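Local coordinates for protein BH2851 (Bacillus halodurans, PDB 2GFG) that is of unconfirmed function but belongs to the CYTH family and is a putative adenylate cyclase, probably acting on a phosphate-bearing substrate inside its antiparallel barrel, at residues I6-K11 against T156-A161; L35-Y40 against T121-R126. All coordinates share one frame; numbering follows the deposited sequence.

Contact 1: residues I6-K11 against T156-A161; sequences IEIERK and TSEEHA. With EDO (1,2-ethanediol), chain I.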
loop_
_atom_site.group_PDB
_atom_site.type_symbol
_atom_site.label_atom_id
_atom_site.label_comp_id
_atom_site.label_asym_id
_atom_site.label_seq_id
_atom_site.Cartn_x
_atom_site.Cartn_y
_atom_site.Cartn_z
ATOM N N ILE A 6 2.708 11.081 -6.996
ATOM C CA ILE A 6 1.361 11.327 -6.532
ATOM C C ILE A 6 0.525 10.083 -6.778
ATOM O O ILE A 6 0.451 9.586 -7.903
ATOM C CB ILE A 6 0.716 12.549 -7.261
ATOM C CG1 ILE A 6 1.633 13.789 -7.172
ATOM C CG2 ILE A 6 -0.659 12.857 -6.680
ATOM C CD1 ILE A 6 1.994 14.217 -5.737
ATOM N N GLU A 7 -0.094 9.580 -5.710
ATOM C CA GLU A 7 -0.900 8.372 -5.764
ATOM C C GLU A 7 -2.401 8.732 -5.796
ATOM O O GLU A 7 -2.936 9.255 -4.820
ATOM C CB GLU A 7 -0.581 7.485 -4.548
ATOM C CG GLU A 7 -1.353 6.159 -4.490
ATOM C CD GLU A 7 -0.836 5.233 -3.388
ATOM O OE1 GLU A 7 0.351 4.838 -3.450
ATOM O OE2 GLU A 7 -1.620 4.898 -2.467
ATOM N N ILE A 8 -3.028 8.546 -6.970
ATOM C CA ILE A 8 -4.491 8.659 -7.124
ATOM C C ILE A 8 -5.050 7.226 -7.199
ATOM O O ILE A 8 -4.814 6.514 -8.175
ATOM C CB ILE A 8 -4.891 9.421 -8.414
ATOM C CG1 ILE A 8 -4.058 10.721 -8.590
ATOM C CG2 ILE A 8 -6.412 9.715 -8.421
ATOM C CD1 ILE A 8 -4.324 11.778 -7.568
ATOM N N GLU A 9 -5.819 6.833 -6.183
ATOM C CA GLU A 9 -6.202 5.432 -6.000
ATOM C C GLU A 9 -7.690 5.268 -5.645
ATOM O O GLU A 9 -8.213 5.983 -4.792
ATOM C CB GLU A 9 -5.334 4.816 -4.893
ATOM C CG GLU A 9 -5.570 3.329 -4.624
ATOM C CD GLU A 9 -4.794 2.836 -3.407
ATOM O OE1 GLU A 9 -3.536 2.824 -3.463
ATOM O OE2 GLU A 9 -5.441 2.471 -2.394
ATOM N N ARG A 10 -8.348 4.304 -6.308
ATOM C CA ARG A 10 -9.703 3.853 -5.936
ATOM C C ARG A 10 -9.631 2.376 -5.579
ATOM O O ARG A 10 -8.858 1.641 -6.161
ATOM C CB ARG A 10 -10.685 4.077 -7.079
ATOM C CG ARG A 10 -10.853 5.549 -7.498
ATOM C CD ARG A 10 -11.491 6.402 -6.382
ATOM N NE ARG A 10 -11.666 7.804 -6.787
ATOM C CZ ARG A 10 -10.692 8.729 -6.807
ATOM N NH1 ARG A 10 -9.441 8.419 -6.462
ATOM N NH2 ARG A 10 -10.972 9.970 -7.191
ATOM N N LYS A 11 -10.475 1.942 -4.654
ATOM C CA LYS A 11 -10.313 0.622 -4.019
ATOM C C LYS A 11 -11.612 0.080 -3.458
ATOM O O LYS A 11 -12.467 0.833 -3.035
ATOM C CB LYS A 11 -9.289 0.733 -2.873
ATOM C CG LYS A 11 -9.509 1.984 -1.992
ATOM C CD LYS A 11 -8.614 2.034 -0.780
ATOM C CE LYS A 11 -8.801 3.383 -0.042
ATOM N NZ LYS A 11 -8.171 3.402 1.304
ATOM N N THR A 156 -4.565 8.769 -12.847
ATOM C CA THR A 156 -3.690 9.949 -13.053
ATOM C C THR A 156 -4.399 11.268 -12.639
ATOM O O THR A 156 -3.735 12.265 -12.331
ATOM C CB THR A 156 -3.198 10.054 -14.542
ATOM O OG1 THR A 156 -2.316 11.179 -14.688
ATOM C CG2 THR A 156 -4.382 10.193 -15.529
ATOM N N SER A 157 -5.737 11.279 -12.715
ATOM C CA SER A 157 -6.542 12.392 -12.191
ATOM C C SER A 157 -7.684 11.843 -11.334
ATOM O O SER A 157 -8.205 10.755 -11.604
ATOM C CB SER A 157 -7.092 13.259 -13.330
ATOM O OG SER A 157 -8.200 12.653 -13.960
ATOM N N GLU A 158 -8.051 12.597 -10.291
ATOM C CA GLU A 158 -9.117 12.186 -9.352
ATOM C C GLU A 158 -10.456 11.989 -10.080
ATOM O O GLU A 158 -11.180 11.029 -9.813
ATOM C CB GLU A 158 -9.287 13.234 -8.231
ATOM C CG GLU A 158 -8.007 13.459 -7.320
ATOM C CD GLU A 158 -7.807 12.371 -6.255
ATOM O OE1 GLU A 158 -8.695 11.524 -6.074
ATOM O OE2 GLU A 158 -6.765 12.393 -5.578
ATOM N N GLU A 159 -10.759 12.904 -11.010
ATOM C CA GLU A 159 -12.022 12.874 -11.773
ATOM C C GLU A 159 -12.135 11.634 -12.664
ATOM O O GLU A 159 -13.144 10.931 -12.632
ATOM C CB GLU A 159 -12.151 14.138 -12.641
ATOM C CG GLU A 159 -12.359 15.446 -11.842
ATOM C CD GLU A 159 -13.825 15.698 -11.474
ATOM O OE1 GLU A 159 -14.578 14.712 -11.290
ATOM O OE2 GLU A 159 -14.219 16.886 -11.368
ATOM N N HIS A 160 -11.099 11.387 -13.465
ATOM C CA HIS A 160 -11.105 10.266 -14.421
ATOM C C HIS A 160 -10.994 8.902 -13.696
ATOM O O HIS A 160 -11.575 7.904 -14.139
ATOM C CB HIS A 160 -9.970 10.425 -15.448
ATOM C CG HIS A 160 -10.305 9.892 -16.809
ATOM N ND1 HIS A 160 -10.876 8.651 -17.007
ATOM C CD2 HIS A 160 -10.115 10.419 -18.043
ATOM C CE1 HIS A 160 -11.042 8.447 -18.302
ATOM N NE2 HIS A 160 -10.588 9.504 -18.952
ATOM N N ALA A 161 -10.257 8.877 -12.582
ATOM C CA ALA A 161 -10.124 7.658 -11.750
ATOM C C ALA A 161 -11.475 7.201 -11.175
ATOM O O ALA A 161 -11.736 6.010 -11.073
ATOM C CB ALA A 161 -9.131 7.889 -10.626
HETATM C C1 EDO I . -8.140 7.279 -16.185
HETATM O O1 EDO I . -8.304 6.089 -16.989
HETATM C C2 EDO I . -6.868 7.193 -15.315
HETATM O O2 EDO I . -6.871 8.205 -14.267
#

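Contact 2: residues L35-Y40 against T121-R126; sequences LQRNHY and TLSTSR. With EDO (1,2-ethanediol), chain G.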
loop_
_atom_site.group_PDB
_atom_site.type_symbol
_atom_site.label_atom_id
_atom_site.label_comp_id
_atom_site.label_asym_id
_atom_site.label_seq_id
_atom_site.Cartn_x
_atom_site.Cartn_y
_atom_site.Cartn_z
ATOM N N LEU A 35 4.647 -11.802 -4.882
ATOM C CA LEU A 35 4.528 -11.698 -3.427
ATOM C C LEU A 35 5.369 -10.549 -2.899
ATOM O O LEU A 35 6.492 -10.336 -3.353
ATOM C CB LEU A 35 4.962 -13.023 -2.770
ATOM C CG LEU A 35 4.938 -13.136 -1.241
ATOM C CD1 LEU A 35 3.593 -12.708 -0.639
ATOM C CD2 LEU A 35 5.276 -14.578 -0.829
ATOM N N GLN A 36 4.783 -9.759 -1.992
ATOM C CA GLN A 36 5.503 -8.678 -1.315
ATOM C C GLN A 36 5.129 -8.624 0.170
ATOM O O GLN A 36 4.030 -9.044 0.564
ATOM C CB GLN A 36 5.202 -7.335 -1.982
ATOM C CG GLN A 36 3.722 -6.868 -1.827
ATOM C CD GLN A 36 3.332 -5.794 -2.823
ATOM O OE1 GLN A 36 3.878 -5.720 -3.921
ATOM N NE2 GLN A 36 2.375 -4.965 -2.447
ATOM N N ARG A 37 6.060 -8.121 0.984
ATOM C CA ARG A 37 5.855 -7.976 2.423
ATOM C C ARG A 37 5.967 -6.525 2.806
ATOM O O ARG A 37 6.967 -5.880 2.519
ATOM C CB ARG A 37 6.889 -8.770 3.187
ATOM C CG ARG A 37 6.700 -10.243 3.106
ATOM C CD ARG A 37 7.469 -10.960 4.201
ATOM N NE ARG A 37 7.063 -12.357 4.325
ATOM C CZ ARG A 37 7.456 -13.181 5.306
ATOM N NH1 ARG A 37 8.292 -12.754 6.268
ATOM N NH2 ARG A 37 7.017 -14.435 5.328
ATOM N N ASN A 38 4.941 -6.020 3.481
ATOM C CA ASN A 38 4.913 -4.652 3.938
ATOM C C ASN A 38 5.154 -4.627 5.423
ATOM O O ASN A 38 4.371 -5.188 6.186
ATOM C CB ASN A 38 3.566 -4.024 3.614
ATOM C CG ASN A 38 3.244 -4.086 2.154
ATOM O OD1 ASN A 38 3.983 -3.582 1.337
ATOM N ND2 ASN A 38 2.142 -4.750 1.813
ATOM N N HIS A 39 6.306 -4.083 5.825
ATOM C CA HIS A 39 6.650 -3.951 7.235
ATOM C C HIS A 39 6.285 -2.557 7.679
ATOM O O HIS A 39 6.831 -1.586 7.172
ATOM C CB HIS A 39 8.137 -4.191 7.445
ATOM C CG HIS A 39 8.599 -5.541 7.007
ATOM N ND1 HIS A 39 8.603 -6.636 7.846
ATOM C CD2 HIS A 39 9.062 -5.982 5.811
ATOM C CE1 HIS A 39 9.054 -7.690 7.188
ATOM N NE2 HIS A 39 9.342 -7.319 5.953
ATOM N N TYR A 40 5.360 -2.454 8.636
ATOM C CA TYR A 40 4.815 -1.148 9.047
ATOM C C TYR A 40 5.508 -0.573 10.258
ATOM O O TYR A 40 5.867 -1.293 11.179
ATOM C CB TYR A 40 3.322 -1.263 9.312
ATOM C CG TYR A 40 2.547 -1.757 8.120
ATOM C CD1 TYR A 40 2.675 -1.130 6.870
ATOM C CD2 TYR A 40 1.665 -2.832 8.232
ATOM C CE1 TYR A 40 1.970 -1.581 5.759
ATOM C CE2 TYR A 40 0.940 -3.290 7.124
ATOM C CZ TYR A 40 1.103 -2.660 5.885
ATOM O OH TYR A 40 0.408 -3.105 4.784
ATOM N N THR A 121 3.912 -6.948 10.075
ATOM C CA THR A 121 4.102 -7.202 8.655
ATOM C C THR A 121 2.841 -7.788 8.008
ATOM O O THR A 121 2.289 -8.775 8.485
ATOM C CB THR A 121 5.286 -8.168 8.423
ATOM O OG1 THR A 121 6.454 -7.641 9.051
ATOM C CG2 THR A 121 5.564 -8.366 6.916
ATOM N N LEU A 122 2.430 -7.177 6.894
ATOM C CA LEU A 122 1.305 -7.639 6.095
ATOM C C LEU A 122 1.834 -8.104 4.747
ATOM O O LEU A 122 2.528 -7.344 4.052
ATOM C CB LEU A 122 0.297 -6.495 5.911
ATOM C CG LEU A 122 -0.933 -6.721 5.016
ATOM C CD1 LEU A 122 -2.087 -5.866 5.496
ATOM C CD2 LEU A 122 -0.641 -6.437 3.529
ATOM N N SER A 123 1.520 -9.352 4.375
ATOM C CA SER A 123 1.961 -9.913 3.090
ATOM C C SER A 123 0.868 -9.783 2.045
ATOM O O SER A 123 -0.301 -9.983 2.346
ATOM C CB SER A 123 2.348 -11.380 3.248
ATOM O OG SER A 123 3.494 -11.513 4.069
ATOM N N THR A 124 1.263 -9.472 0.807
ATOM C CA THR A 124 0.311 -9.346 -0.312
ATOM C C THR A 124 0.798 -10.084 -1.557
ATOM O O THR A 124 1.958 -9.964 -1.951
ATOM C CB THR A 124 0.049 -7.867 -0.685
ATOM O OG1 THR A 124 -0.520 -7.180 0.437
ATOM C CG2 THR A 124 -0.925 -7.763 -1.885
ATOM N N SER A 125 -0.102 -10.868 -2.149
ATOM C CA SER A 125 0.109 -11.462 -3.447
ATOM C C SER A 125 -0.626 -10.590 -4.452
ATOM O O SER A 125 -1.850 -10.442 -4.373
ATOM C CB SER A 125 -0.431 -12.877 -3.474
ATOM O OG SER A 125 -0.165 -13.487 -4.704
ATOM N N ARG A 126 0.119 -10.007 -5.397
ATOM C CA ARG A 126 -0.420 -8.955 -6.270
ATOM C C ARG A 126 -0.275 -9.266 -7.748
ATOM O O ARG A 126 0.792 -9.629 -8.209
ATOM C CB ARG A 126 0.278 -7.627 -5.972
ATOM C CG ARG A 126 -0.126 -6.472 -6.932
ATOM C CD ARG A 126 0.441 -5.145 -6.499
ATOM N NE ARG A 126 -0.133 -4.680 -5.236
ATOM C CZ ARG A 126 0.151 -3.510 -4.660
ATOM N NH1 ARG A 126 1.034 -2.669 -5.216
ATOM N NH2 ARG A 126 -0.432 -3.185 -3.516
HETATM C C1 EDO G . -1.821 -16.443 -4.928
HETATM O O1 EDO G . -1.214 -15.707 -5.996
HETATM C C2 EDO G . -3.050 -15.693 -4.406
HETATM O O2 EDO G . -3.955 -15.373 -5.482
HETATM O O HOH W 1 0.557 -4.584 -0.340
#

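Contact 1: residues I6-K11 against T156-A161
Strand 6-11 runs past the turn and helix start that follow the last barrel strand, the CA atoms 6.1 Å apart at I8 and T156 and 7.0 Å at R10 and A161. I8 and R10 turn their CB atoms to the helix start, E7 and E9 theirs away. I8 crosses E158 obliquely: CD1 of I8 reaches OE2 of E158 at 3.2 Å, while I8 CG2 rests on the A161 methyl CB at 3.9 Å. R10, bent at chi2 (-65°), swings its guanidinium over that same methyl. Its NH2 makes a salt bridge at 3.0 Å on the anti lone pair of E158 OE1, and NH1 adds a weak bond to that oxygen. NH1 also donates to E9 O, holding the guanidinium back against its own strand. R10 NH2 also donates to OG1 of T162, next in the helix. S157 is the N-cap, its OG accepting from H160 N at 3.2 Å. An ethanediol O2 takes the N-H of T156. Helix 158-171 thus packs its N-terminus outside the first strand, beside the barrel-closing seam where I8 and R10 form backbone hydrogen bonds with G155 and F153. Alternating with them, E7, E9 and K11 fit the CYTH ExExK signature, which binds metal and substrate in relatives.

Contact 2: residues L35-Y40 against T121-R126
T121, the first residue of the segment, sits beside H39, its CG2 over one face of the imidazole, 3.8 Å from the ring centroid, in a CH-pi contact; T121 OG1 sits 2.7 Å from H39 ND1. L122 exchanges backbone bonds with N38 in a hydrogen-bonded pair, L122 O receiving N38 N at 2.8 Å, and its CB lies 3.5 Å from CE2 of Y40, whose side chain crosses it obliquely. S123 faces R37 in a non-hydrogen-bonded pair, S123 OG lying against CG of R37. T124 repeats the two-bond pairing with Q36, straight at T124 N (172°). Beside it a water accepts from Q36 NE2 and N38 ND2 and also bonds T124 OG1; N38 OD1 is taken by R58 and T124 OG1 also by S141. S125 pairs with L35 and hydrogen-bonds an ethanediol through OG. Q36 NE2 stands over the centre of the R126 guanidinium face, 3.4 Å above its plane, two donors with the amide turned 64° from it; R126 NE forms a salt bridge with D139 OD1. While L122 packs on Y40, Q36, N38, T124, R126 and R58 form a polar group inside the antiparallel barrel, consistent with the triphosphate-binding tunnel of CYTH proteins.

Overall arrangement
Both contacts belong to one closed antiparallel barrel of eight strands, yet they lie on opposite sides of the chain's centre, their centres 22 Å apart and their nearest atoms about 7 Å apart without touching. In chain order contact 2 is nested inside the loop closed by contact 1: 6-11, then 35-40, 121-126 and finally 156-161. Contact 1 joins the first strand, 4-14, to the helix that follows the last, 146-155, where the barrel closes. Contact 2 pairs strand 34-42 with 117-131, neighbours in the sheet though 81 residues apart at their closest ends. One therefore concerns the closure of the wall and its outer helix, the other a polar stretch of wall facing the interior.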